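Local atomic coordinates of BamaA.19900.a (Balamuthia mandrillaris, PDB entry 6VZZ), a protein that probably catalyses the phosphorylation of glucose to glucose 6-phosphate as a glucokinase of the actin-like ATPase clan, and is captured here with bound glucose. Residues Y37-V41 with S133-P137; N47-A51 with L75-F79. All coordinates share one frame; numbering follows the deposited sequence.

Contact 1: Y37-V41 with S133-P137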
ATOM      1  N   TYR A  37     -23.575   7.352  27.182  1.00 42.83           N
ATOM      2  CA  TYR A  37     -22.818   8.242  26.309  1.00 42.57           C
ATOM      3  C   TYR A  37     -21.409   7.706  26.105  1.00 43.59           C
ATOM      4  O   TYR A  37     -20.931   6.840  26.846  1.00 42.86           O
ATOM      5  CB  TYR A  37     -22.748   9.668  26.857  1.00 41.07           C
ATOM      6  CG  TYR A  37     -21.884   9.854  28.073  1.00 39.56           C
ATOM      7  CD1 TYR A  37     -22.386   9.614  29.346  1.00 41.29           C
ATOM      8  CD2 TYR A  37     -20.571  10.308  27.958  1.00 39.66           C
ATOM      9  CE1 TYR A  37     -21.604   9.803  30.472  1.00 40.56           C
ATOM     10  CE2 TYR A  37     -19.772  10.496  29.084  1.00 38.08           C
ATOM     11  CZ  TYR A  37     -20.299  10.241  30.338  1.00 41.36           C
ATOM     12  OH  TYR A  37     -19.537  10.422  31.470  1.00 41.71           O
ATOM     13  N   TYR A  38     -20.741   8.237  25.083  1.00 42.62           N
ATOM     14  CA  TYR A  38     -19.466   7.692  24.641  1.00 39.83           C
ATOM     15  C   TYR A  38     -18.439   8.803  24.453  1.00 40.59           C
ATOM     16  O   TYR A  38     -18.783   9.949  24.143  1.00 40.51           O
ATOM     17  CB  TYR A  38     -19.657   6.888  23.355  1.00 40.92           C
ATOM     18  CG  TYR A  38     -20.636   5.753  23.537  1.00 44.98           C
ATOM     19  CD1 TYR A  38     -22.008   5.972  23.455  1.00 46.13           C
ATOM     20  CD2 TYR A  38     -20.193   4.465  23.821  1.00 47.25           C
ATOM     21  CE1 TYR A  38     -22.913   4.943  23.643  1.00 49.46           C
ATOM     22  CE2 TYR A  38     -21.093   3.425  24.008  1.00 50.16           C
ATOM     23  CZ  TYR A  38     -22.453   3.672  23.918  1.00 50.26           C
ATOM     24  OH  TYR A  38     -23.353   2.648  24.095  1.00 51.32           O
ATOM     25  N   VAL A  39     -17.166   8.447  24.652  1.00 37.48           N
ATOM     26  CA  VAL A  39     -16.045   9.378  24.585  1.00 36.47           C
ATOM     27  C   VAL A  39     -15.278   9.150  23.293  1.00 37.51           C
ATOM     28  O   VAL A  39     -14.978   8.007  22.935  1.00 37.13           O
ATOM     29  CB  VAL A  39     -15.102   9.218  25.795  1.00 38.05           C
ATOM     30  CG1 VAL A  39     -13.876  10.128  25.643  1.00 34.60           C
ATOM     31  CG2 VAL A  39     -15.836   9.514  27.084  1.00 35.91           C
ATOM     32  N   GLY A  40     -14.949  10.231  22.603  1.00 39.20           N
ATOM     33  CA  GLY A  40     -14.083  10.160  21.437  1.00 34.91           C
ATOM     34  C   GLY A  40     -12.946  11.149  21.568  1.00 37.85           C
ATOM     35  O   GLY A  40     -13.137  12.272  22.039  1.00 40.84           O
ATOM     36  N   VAL A  41     -11.753  10.724  21.150  1.00 36.86           N
ATOM     37  CA  VAL A  41     -10.550  11.536  21.285  1.00 40.11           C
ATOM     38  C   VAL A  41      -9.784  11.530  19.971  1.00 39.64           C
ATOM     39  O   VAL A  41      -9.589  10.471  19.362  1.00 36.97           O
ATOM     40  CB  VAL A  41      -9.637  11.047  22.425  1.00 38.26           C
ATOM     41  CG1 VAL A  41      -8.485  12.032  22.639  1.00 31.46           C
ATOM     42  CG2 VAL A  41     -10.432  10.883  23.689  1.00 37.75           C
ATOM     43  N   SER A 133     -10.623   6.016  34.527  1.00 45.38           N
ATOM     44  CA  SER A 133     -11.739   5.091  34.341  1.00 43.25           C
ATOM     45  C   SER A 133     -13.048   5.791  33.988  1.00 43.36           C
ATOM     46  O   SER A 133     -13.850   5.238  33.227  1.00 43.88           O
ATOM     47  CB  SER A 133     -11.932   4.266  35.607  1.00 42.64           C
ATOM     48  OG  SER A 133     -10.910   3.300  35.724  1.00 58.77           O
ATOM     49  N   PHE A 134     -13.300   6.983  34.536  1.00 42.71           N
ATOM     50  CA  PHE A 134     -14.585   7.633  34.306  1.00 44.15           C
ATOM     51  C   PHE A 134     -14.863   7.814  32.814  1.00 42.83           C
ATOM     52  O   PHE A 134     -15.957   7.496  32.337  1.00 43.93           O
ATOM     53  CB  PHE A 134     -14.646   8.975  35.029  1.00 45.79           C
ATOM     54  CG  PHE A 134     -15.960   9.675  34.870  1.00 47.85           C
ATOM     55  CD1 PHE A 134     -17.005   9.415  35.735  1.00 50.43           C
ATOM     56  CD2 PHE A 134     -16.163  10.575  33.835  1.00 47.53           C
ATOM     57  CE1 PHE A 134     -18.218  10.039  35.580  1.00 52.79           C
ATOM     58  CE2 PHE A 134     -17.374  11.197  33.677  1.00 49.79           C
ATOM     59  CZ  PHE A 134     -18.405  10.930  34.553  1.00 52.51           C
ATOM     60  N   LEU A 135     -13.893   8.325  32.060  1.00 41.76           N
ATOM     61  CA  LEU A 135     -14.116   8.539  30.637  1.00 41.49           C
ATOM     62  C   LEU A 135     -13.667   7.367  29.790  1.00 38.19           C
ATOM     63  O   LEU A 135     -14.059   7.281  28.622  1.00 37.61           O
ATOM     64  CB  LEU A 135     -13.390   9.795  30.139  1.00 39.26           C
ATOM     65  CG  LEU A 135     -13.865  11.163  30.617  1.00 41.32           C
ATOM     66  CD1 LEU A 135     -13.124  12.261  29.875  1.00 40.80           C
ATOM     67  CD2 LEU A 135     -15.362  11.314  30.436  1.00 43.06           C
ATOM     68  N   PHE A 136     -12.857   6.472  30.340  1.00 41.42           N
ATOM     69  CA  PHE A 136     -12.219   5.407  29.567  1.00 40.60           C
ATOM     70  C   PHE A 136     -12.437   4.092  30.295  1.00 39.79           C
ATOM     71  O   PHE A 136     -11.532   3.588  30.970  1.00 43.41           O
ATOM     72  CB  PHE A 136     -10.738   5.713  29.346  1.00 38.00           C
ATOM     73  CG  PHE A 136     -10.502   7.052  28.715  1.00 39.80           C
ATOM     74  CD1 PHE A 136     -10.634   7.222  27.340  1.00 38.75           C
ATOM     75  CD2 PHE A 136     -10.189   8.157  29.496  1.00 39.97           C
ATOM     76  CE1 PHE A 136     -10.442   8.467  26.754  1.00 36.85           C
ATOM     77  CE2 PHE A 136      -9.991   9.401  28.913  1.00 38.60           C
ATOM     78  CZ  PHE A 136     -10.119   9.557  27.545  1.00 36.24           C
ATOM     79  N   PRO A 137     -13.628   3.507  30.172  1.00 42.65           N
ATOM     80  CA  PRO A 137     -13.920   2.236  30.852  1.00 42.27           C
ATOM     81  C   PRO A 137     -12.906   1.177  30.467  1.00 42.26           C
ATOM     82  O   PRO A 137     -12.646   0.966  29.271  1.00 42.12           O
ATOM     83  CB  PRO A 137     -15.324   1.877  30.347  1.00 41.06           C
ATOM     84  CG  PRO A 137     -15.477   2.646  29.066  1.00 42.33           C
ATOM     85  CD  PRO A 137     -14.710   3.909  29.254  1.00 40.69           C
TER
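Tyr37 opens the contact by reaching across with its phenol oxygen: OH lies 3.2 Å from CE2 of Phe134, approaching that ring obliquely. Its CG sits between the backbone N and carbonyl carbon (chi1 71°), which sends the ring off the strand to where OH also hydrogen-bonds Val92 O; this polar group is therefore satisfied while it packs beside Phe134. Two residues on, Val39 points at the partner segment, and its CA is 6.4 Å from that of Leu135. The valine forks over the chain turn. CG2 meets the Leu135 carbonyl O and, 3.8 Å away, Leu135 CD2, whereas CG1 comes to 4.0 Å from Phe136 CE1. Val41, facing the same way, closes the row with CG2 in the plane of the Phe136 ring, at its edge, 3.9 Å from CE1. One ring thus spans two valines of one strand face, and it also touches Ala97 and Leu99 of the adjoining strand 96-101. Segment 133-137, in the connection between strands 125-127 and 141-145, joins helix 72-90 in covering one face of the five-stranded mixed sheet that holds strands 37-43 and 47-54, an alpha/beta layering characteristic of the ribonuclease H-like fold of actin-type ATPases.

Contact 2: N47-A51 with L75-F79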
ATOM      1  N   ASN A  47      -2.207  18.927  18.586  1.00 49.63           N
ATOM      2  CA  ASN A  47      -3.405  19.215  19.362  1.00 46.57           C
ATOM      3  C   ASN A  47      -4.213  17.952  19.597  1.00 46.98           C
ATOM      4  O   ASN A  47      -4.263  17.056  18.750  1.00 45.84           O
ATOM      5  CB  ASN A  47      -4.315  20.228  18.671  1.00 45.80           C
ATOM      6  CG  ASN A  47      -3.552  21.378  18.092  1.00 51.68           C
ATOM      7  OD1 ASN A  47      -2.915  22.139  18.821  1.00 54.42           O
ATOM      8  ND2 ASN A  47      -3.601  21.518  16.773  1.00 53.25           N
ATOM      9  N   THR A  48      -4.873  17.917  20.750  1.00 45.54           N
ATOM     10  CA  THR A  48      -5.776  16.844  21.116  1.00 44.68           C
ATOM     11  C   THR A  48      -7.157  17.425  21.382  1.00 47.52           C
ATOM     12  O   THR A  48      -7.289  18.475  22.017  1.00 46.17           O
ATOM     13  CB  THR A  48      -5.253  16.088  22.341  1.00 45.67           C
ATOM     14  OG1 THR A  48      -4.212  15.193  21.929  1.00 44.88           O
ATOM     15  CG2 THR A  48      -6.358  15.296  23.021  1.00 42.57           C
ATOM     16  N   ARG A  49      -8.177  16.749  20.866  1.00 45.31           N
ATOM     17  CA  ARG A  49      -9.562  17.138  21.060  1.00 43.32           C
ATOM     18  C   ARG A  49     -10.318  15.974  21.677  1.00 43.64           C
ATOM     19  O   ARG A  49     -10.011  14.806  21.414  1.00 43.50           O
ATOM     20  CB  ARG A  49     -10.204  17.546  19.741  1.00 44.44           C
ATOM     21  CG  ARG A  49      -9.572  18.775  19.127  1.00 51.27           C
ATOM     22  CD  ARG A  49     -10.076  19.019  17.715  1.00 51.25           C
ATOM     23  NE  ARG A  49      -9.856  20.404  17.295  1.00 59.25           N
ATOM     24  CZ  ARG A  49      -8.715  20.863  16.780  1.00 58.14           C
ATOM     25  NH1 ARG A  49      -7.679  20.047  16.618  1.00 54.57           N
ATOM     26  NH2 ARG A  49      -8.609  22.138  16.432  1.00 56.23           N
ATOM     27  N   LEU A  50     -11.301  16.296  22.514  1.00 42.61           N
ATOM     28  CA  LEU A  50     -12.111  15.287  23.176  1.00 39.99           C
ATOM     29  C   LEU A  50     -13.568  15.655  22.987  1.00 42.41           C
ATOM     30  O   LEU A  50     -13.926  16.836  23.036  1.00 45.13           O
ATOM     31  CB  LEU A  50     -11.767  15.173  24.671  1.00 40.67           C
ATOM     32  CG  LEU A  50     -12.371  13.999  25.450  1.00 39.57           C
ATOM     33  CD1 LEU A  50     -11.415  13.506  26.506  1.00 38.22           C
ATOM     34  CD2 LEU A  50     -13.690  14.380  26.082  1.00 38.84           C
ATOM     35  N   ALA A  51     -14.407  14.645  22.768  1.00 39.02           N
ATOM     36  CA  ALA A  51     -15.817  14.882  22.517  1.00 41.12           C
ATOM     37  C   ALA A  51     -16.646  13.771  23.137  1.00 40.47           C
ATOM     38  O   ALA A  51     -16.160  12.663  23.381  1.00 36.12           O
ATOM     39  CB  ALA A  51     -16.118  14.985  21.017  1.00 38.97           C
ATOM     40  N   LEU A  75      -0.853  14.874  28.109  1.00 45.69           N
ATOM     41  CA  LEU A  75      -2.180  14.349  27.807  1.00 45.03           C
ATOM     42  C   LEU A  75      -2.832  13.746  29.049  1.00 50.55           C
ATOM     43  O   LEU A  75      -4.012  13.990  29.329  1.00 49.29           O
ATOM     44  CB  LEU A  75      -2.095  13.306  26.695  1.00 45.15           C
ATOM     45  CG  LEU A  75      -1.944  13.834  25.269  1.00 47.84           C
ATOM     46  CD1 LEU A  75      -2.046  12.699  24.263  1.00 43.42           C
ATOM     47  CD2 LEU A  75      -2.998  14.901  24.988  1.00 47.78           C
ATOM     48  N   ILE A  76      -2.077  12.947  29.807  1.00 47.30           N
ATOM     49  CA  ILE A  76      -2.632  12.328  31.004  1.00 47.75           C
ATOM     50  C   ILE A  76      -3.171  13.392  31.954  1.00 48.78           C
ATOM     51  O   ILE A  76      -4.262  13.241  32.518  1.00 49.48           O
ATOM     52  CB  ILE A  76      -1.574  11.428  31.678  1.00 50.71           C
ATOM     53  CG1 ILE A  76      -1.309  10.199  30.809  1.00 48.15           C
ATOM     54  CG2 ILE A  76      -2.013  10.991  33.077  1.00 43.52           C
ATOM     55  CD1 ILE A  76      -0.170   9.355  31.305  1.00 50.09           C
ATOM     56  N   ALA A  77      -2.435  14.491  32.130  1.00 48.39           N
ATOM     57  CA  ALA A  77      -2.932  15.570  32.979  1.00 46.72           C
ATOM     58  C   ALA A  77      -4.178  16.214  32.378  1.00 48.31           C
ATOM     59  O   ALA A  77      -5.098  16.595  33.107  1.00 47.50           O
ATOM     60  CB  ALA A  77      -1.839  16.613  33.200  1.00 46.54           C
ATOM     61  N   PHE A  78      -4.228  16.348  31.050  1.00 47.30           N
ATOM     62  CA  PHE A  78      -5.428  16.878  30.415  1.00 46.00           C
ATOM     63  C   PHE A  78      -6.605  15.926  30.589  1.00 46.72           C
ATOM     64  O   PHE A  78      -7.712  16.360  30.918  1.00 48.65           O
ATOM     65  CB  PHE A  78      -5.145  17.160  28.936  1.00 49.18           C
ATOM     66  CG  PHE A  78      -6.387  17.318  28.067  1.00 51.82           C
ATOM     67  CD1 PHE A  78      -7.067  18.534  27.999  1.00 53.14           C
ATOM     68  CD2 PHE A  78      -6.840  16.265  27.271  1.00 49.24           C
ATOM     69  CE1 PHE A  78      -8.202  18.688  27.176  1.00 51.71           C
ATOM     70  CE2 PHE A  78      -7.971  16.416  26.444  1.00 49.80           C
ATOM     71  CZ  PHE A  78      -8.651  17.630  26.397  1.00 47.47           C
ATOM     72  N   PHE A  79      -6.380  14.620  30.405  1.00 47.87           N
ATOM     73  CA  PHE A  79      -7.467  13.652  30.527  1.00 46.65           C
ATOM     74  C   PHE A  79      -7.992  13.595  31.960  1.00 47.18           C
ATOM     75  O   PHE A  79      -9.204  13.680  32.189  1.00 45.58           O
ATOM     76  CB  PHE A  79      -7.003  12.266  30.068  1.00 44.56           C
ATOM     77  CG  PHE A  79      -6.702  12.169  28.593  1.00 42.30           C
ATOM     78  CD1 PHE A  79      -7.455  12.872  27.660  1.00 46.32           C
ATOM     79  CD2 PHE A  79      -5.663  11.363  28.138  1.00 41.22           C
ATOM     80  CE1 PHE A  79      -7.184  12.774  26.290  1.00 42.04           C
ATOM     81  CE2 PHE A  79      -5.378  11.260  26.778  1.00 42.89           C
ATOM     82  CZ  PHE A  79      -6.145  11.965  25.851  1.00 41.39           C
TER
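Thr48 and Leu75 face each other with their CA atoms 8.0 Å apart where strand 47-51 runs beneath helix 75-79. The two axes approach to 10.9 Å and point almost the same way, 24° apart, so that the next matching pair, Leu50 and Phe79, stays at a similar separation. This is helix-on-sheet packing within the ribonuclease H-like fold of the actin-type ATPase clan: the chain runs through antiparallel strands 37-43, 47-54 and 62-68, then lays helix 72-90 back across them. Thr48 and Leu50 supply the strand's side of the interface, two residues apart and both directed at the helix. Both branches of Thr48 touch Leu75 CD2, OG1 in a van der Waals contact, and CG2 goes on to the two phenylalanines. A chi1 of -78° sets OG1 beside the backbone N and leaves CG2 anti to it, 3.9 Å from Phe78 CE2 and 4.2 Å from Phe79 CE1. Phe78 extends its ring down to the sheet, where it also packs on Leu65 and Val67 of the neighbouring strand 62-68, and Leu50 CB lies near the ring plane, at its edge, 4.3 Å from CZ. The two phenylalanines brace one another, with CE1 of Phe79 in the plane of the Phe78 ring, at its edge. Phe79 also reaches Val41 on strand 37-43, so the consecutive aromatics serve the strands flanking 47-54. At the far end of the interface, Leu50, its CG anti to the backbone N (chi1 -170°), brings CD1 to 4.2 Å from Phe79 CD1, oblique to the ring.

Contacts 1 and 2 are both buried, with centres about 12 Å apart, and illustrate how one sheet face can be covered by unlike elements. Contact 2 is nested in the chain loop that contact 1 closes. Their strands are antiparallel neighbours, tied by the probable backbone bond from Ala51 N to Gly40 O, and the layer of side chains that the two strands raise toward their partners is continuous: Val41 CG1 packs on Thr48 CG2. Above it, the Phe136 and Phe79 rings meet edge-to-face, joining the irregular segment to the helix. The chemistry differs modestly. Each strand brings one hydroxyl against carbon, Tyr37 OH and Thr48 OG1; contact 1 adds the Leu135 carbonyl O, packed by Val39.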